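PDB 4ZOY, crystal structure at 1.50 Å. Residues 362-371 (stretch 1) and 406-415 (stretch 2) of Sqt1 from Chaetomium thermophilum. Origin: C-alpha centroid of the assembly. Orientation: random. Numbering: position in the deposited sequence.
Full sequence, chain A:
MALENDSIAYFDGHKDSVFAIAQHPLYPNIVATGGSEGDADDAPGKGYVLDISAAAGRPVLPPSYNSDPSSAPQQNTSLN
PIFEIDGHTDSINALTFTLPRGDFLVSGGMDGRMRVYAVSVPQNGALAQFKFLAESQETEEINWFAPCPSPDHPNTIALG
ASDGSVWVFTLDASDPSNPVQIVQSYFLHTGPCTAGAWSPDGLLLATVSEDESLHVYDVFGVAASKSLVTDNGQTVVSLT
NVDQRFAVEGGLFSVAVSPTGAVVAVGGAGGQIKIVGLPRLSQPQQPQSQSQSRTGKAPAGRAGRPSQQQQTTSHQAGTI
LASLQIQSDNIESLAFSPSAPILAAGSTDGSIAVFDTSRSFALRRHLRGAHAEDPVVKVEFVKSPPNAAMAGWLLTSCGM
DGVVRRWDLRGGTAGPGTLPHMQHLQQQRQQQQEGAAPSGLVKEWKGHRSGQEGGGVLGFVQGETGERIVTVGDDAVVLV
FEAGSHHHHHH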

# COMPACT_ATOMS: atom_id res chain seq x y z
N ALA A 362 -19.19 8.38 -11.60
CA ALA A 362 -19.02 8.82 -12.99
C ALA A 362 -17.55 9.01 -13.30
O ALA A 362 -16.75 9.36 -12.43
N LEU A 363 -17.19 8.78 -14.55
CA LEU A 363 -15.80 8.94 -14.96
C LEU A 363 -15.42 10.41 -15.06
O LEU A 363 -16.07 11.19 -15.77
N ARG A 364 -14.39 10.79 -14.32
CA ARG A 364 -13.87 12.15 -14.37
C ARG A 364 -12.79 12.27 -15.43
O ARG A 364 -12.75 13.21 -16.20
N ARG A 365 -11.90 11.29 -15.46
CA ARG A 365 -10.80 11.31 -16.41
C ARG A 365 -10.21 9.92 -16.57
O ARG A 365 -10.03 9.18 -15.60
N HIS A 366 -9.91 9.57 -17.81
CA HIS A 366 -9.21 8.34 -18.13
C HIS A 366 -7.85 8.73 -18.67
O HIS A 366 -7.73 9.19 -19.81
N LEU A 367 -6.83 8.59 -17.83
CA LEU A 367 -5.46 8.94 -18.22
C LEU A 367 -4.80 7.74 -18.89
O LEU A 367 -4.12 6.94 -18.24
N ARG A 368 -5.02 7.61 -20.19
CA ARG A 368 -4.43 6.52 -20.94
C ARG A 368 -2.93 6.76 -21.08
O ARG A 368 -2.50 7.88 -21.30
N GLY A 369 -2.15 5.70 -20.92
CA GLY A 369 -0.71 5.84 -21.07
C GLY A 369 -0.03 6.65 -19.98
O GLY A 369 1.03 7.25 -20.20
N ALA A 370 -0.64 6.70 -18.80
CA ALA A 370 -0.04 7.36 -17.65
C ALA A 370 1.36 6.79 -17.38
O ALA A 370 2.27 7.53 -16.99
N HIS A 371 1.51 5.49 -17.60
CA HIS A 371 2.84 4.88 -17.56
C HIS A 371 3.07 4.09 -18.84
O HIS A 371 3.46 2.92 -18.82
N ARG A 406 3.52 12.67 -10.98
CA ARG A 406 2.52 13.25 -10.11
C ARG A 406 1.52 14.00 -10.97
O ARG A 406 1.89 14.66 -11.95
N TRP A 407 0.26 13.86 -10.58
CA TRP A 407 -0.87 14.29 -11.38
C TRP A 407 -1.75 15.24 -10.60
O TRP A 407 -1.97 15.04 -9.40
N ASP A 408 -2.23 16.25 -11.30
CA ASP A 408 -3.26 17.17 -10.82
C ASP A 408 -4.59 16.66 -11.35
O ASP A 408 -4.84 16.69 -12.55
N LEU A 409 -5.46 16.19 -10.45
CA LEU A 409 -6.68 15.52 -10.86
C LEU A 409 -7.91 16.43 -10.88
O LEU A 409 -9.03 15.95 -10.95
N ARG A 410 -7.70 17.74 -10.81
CA ARG A 410 -8.85 18.65 -10.83
C ARG A 410 -9.58 18.64 -12.18
O ARG A 410 -10.78 18.86 -12.23
N GLY A 411 -8.84 18.42 -13.26
CA GLY A 411 -9.42 18.42 -14.60
C GLY A 411 -10.36 17.26 -14.89
O GLY A 411 -10.46 16.31 -14.11
N GLY A 412 -11.06 17.35 -16.01
CA GLY A 412 -11.96 16.28 -16.42
C GLY A 412 -13.43 16.63 -16.30
O GLY A 412 -13.79 17.77 -15.99
N THR A 413 -14.28 15.64 -16.54
CA THR A 413 -15.73 15.83 -16.47
C THR A 413 -16.22 15.69 -15.04
O THR A 413 -16.34 14.58 -14.52
N ALA A 414 -16.53 16.82 -14.40
CA ALA A 414 -16.84 16.84 -12.97
C ALA A 414 -18.30 17.15 -12.69
O ALA A 414 -18.67 17.48 -11.57
N GLY A 415 -19.14 17.04 -13.73
CA GLY A 415 -20.56 17.26 -13.57
C GLY A 415 -20.94 18.72 -13.44
O GLY A 415 -20.44 19.56 -14.20

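The contact between the two stretches divides into a polar part centred on Arg-364 and an apolar part built around Trp-407. The CA-to-CB bond of Arg-364 points sideways, but chi1, chi2 and chi3 are all t (-166°, -173° and -177°), so the chain is fully extended and carries its guanidinium into the loop of stretch 2. There it meets a run of backbone carbonyls. Arg-364 NH2 donates a well-aligned hydrogen bond to Arg-410 O (2.8 Å), whereas Arg-364 NE makes two weak ones, to Leu-409 O (3.2 Å) and Gly-411 O (3.3 Å). The methyl of Ala-414 covers one face of the group, its CB 3.5 Å from Arg-364 NH1.

The backbone of the same arginine is also engaged: Thr-413 N donates to Arg-364 O at 2.9 Å. With chi1 in p (48°), Thr-413 directs OG1 to Leu-363 O, forming a 2.7 Å hydrogen bond. Gly-412 CA lies 3.2 Å from Arg-364 O, and a CB at Gly-412 would collide with that oxygen.

Arg-365 is likewise extended, with chi1 to chi3 all t, and its end approaches Gly-411, NH1 lying 4.0 Å from Gly-411 CA. A water links the stretches here, accepting a weak hydrogen bond from Arg-365 NH1 and donating one to Asp-408 O, both at 2.8 Å. Within stretch 2, Arg-410 folds back through an m chi3 (-62°) to form a salt bridge with Asp-408, NH2 to OD2 at 2.8 Å.

In the apolar part, Leu-367 (m, t) and Trp-407 (chi1 m, chi2 90°) point toward the opposing stretches. Leu-367 CD1 sits over the indole face, 3.9 Å from Trp-407 CE3, in a CH-pi contact, and reaches Leu-409 CD2 at 4.3 Å. Ala-370 CB packs 3.6 Å from Trp-407 CZ2.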

# COMPACT_ATOMS: atom_id res chain seq x y z
CB ALA A 362 -19.77 10.12 -13.24
CB LEU A 363 -15.56 8.25 -16.30
CG LEU A 363 -14.15 8.31 -16.89
CD1 LEU A 363 -13.18 7.61 -15.96
CD2 LEU A 363 -14.18 7.62 -18.23
CB ARG A 364 -13.31 12.56 -13.00
CG ARG A 364 -13.08 14.04 -12.86
CD ARG A 364 -12.37 14.36 -11.54
NE ARG A 364 -12.21 15.80 -11.35
CZ ARG A 364 -13.02 16.55 -10.62
NH1 ARG A 364 -14.05 16.00 -9.98
NH2 ARG A 364 -12.80 17.85 -10.51
CB ARG A 365 -9.71 12.28 -15.95
CG ARG A 365 -8.67 12.58 -17.02
CD ARG A 365 -7.94 13.88 -16.74
NE ARG A 365 -7.25 14.38 -17.92
CZ ARG A 365 -6.74 15.61 -18.02
NH1 ARG A 365 -6.85 16.46 -17.00
NH2 ARG A 365 -6.12 15.98 -19.13
CB HIS A 366 -10.00 7.51 -19.15
CG HIS A 366 -9.45 6.15 -19.40
ND1 HIS A 366 -9.93 5.33 -20.40
CD2 HIS A 366 -8.48 5.44 -18.77
CE1 HIS A 366 -9.26 4.19 -20.39
NE2 HIS A 366 -8.38 4.22 -19.41
CB LEU A 367 -4.64 9.39 -17.00
CG LEU A 367 -5.10 10.65 -16.27
CD1 LEU A 367 -4.34 10.82 -14.97
CD2 LEU A 367 -4.92 11.88 -17.16
CB ARG A 368 -5.07 6.38 -22.33
CG ARG A 368 -6.59 6.25 -22.31
CD ARG A 368 -7.14 6.44 -23.73
NE ARG A 368 -8.60 6.47 -23.77
CZ ARG A 368 -9.36 5.43 -24.12
NH1 ARG A 368 -8.79 4.28 -24.45
NH2 ARG A 368 -10.68 5.55 -24.14
CB ALA A 370 -0.92 7.19 -16.41
CB HIS A 371 2.99 4.04 -16.30
CG HIS A 371 3.15 4.88 -15.07
ND1 HIS A 371 4.37 5.30 -14.60
CD2 HIS A 371 2.22 5.45 -14.27
CE1 HIS A 371 4.19 6.09 -13.56
NE2 HIS A 371 2.89 6.20 -13.34
CB ARG A 406 3.13 14.16 -9.08
CG ARG A 406 2.04 14.64 -8.12
CD ARG A 406 2.63 15.27 -6.95
NE ARG A 406 3.37 14.35 -6.11
CZ ARG A 406 4.26 14.75 -5.21
NH1 ARG A 406 4.54 16.05 -5.09
NH2 ARG A 406 4.86 13.89 -4.43
CB TRP A 407 -1.71 13.10 -11.83
CG TRP A 407 -0.92 11.99 -12.44
CD1 TRP A 407 -0.36 10.93 -11.79
CD2 TRP A 407 -0.60 11.84 -13.82
NE1 TRP A 407 0.28 10.12 -12.69
CE2 TRP A 407 0.15 10.66 -13.95
CE3 TRP A 407 -0.88 12.59 -14.97
CZ2 TRP A 407 0.63 10.21 -15.17
CZ3 TRP A 407 -0.41 12.15 -16.18
CH2 TRP A 407 0.34 10.97 -16.27
CB ASP A 408 -2.92 18.59 -11.31
CG ASP A 408 -4.06 19.59 -11.15
OD1 ASP A 408 -5.09 19.31 -10.50
OD2 ASP A 408 -3.88 20.71 -11.69
CB LEU A 409 -6.96 14.31 -9.95
CG LEU A 409 -5.87 13.23 -9.93
CD1 LEU A 409 -6.35 12.04 -9.11
CD2 LEU A 409 -5.48 12.78 -11.34
CB ARG A 410 -8.42 20.08 -10.50
CG ARG A 410 -8.00 20.26 -9.06
CD ARG A 410 -7.43 21.65 -8.84
NE ARG A 410 -6.24 21.88 -9.65
CZ ARG A 410 -5.68 23.07 -9.84
NH1 ARG A 410 -6.20 24.16 -9.28
NH2 ARG A 410 -4.59 23.18 -10.59
CB THR A 413 -16.47 14.83 -17.38
OG1 THR A 413 -15.96 13.51 -17.16
CG2 THR A 413 -16.26 15.19 -18.84
CB ALA A 414 -15.94 17.84 -12.26
O HOH W 1 -6.45 15.39 -14.43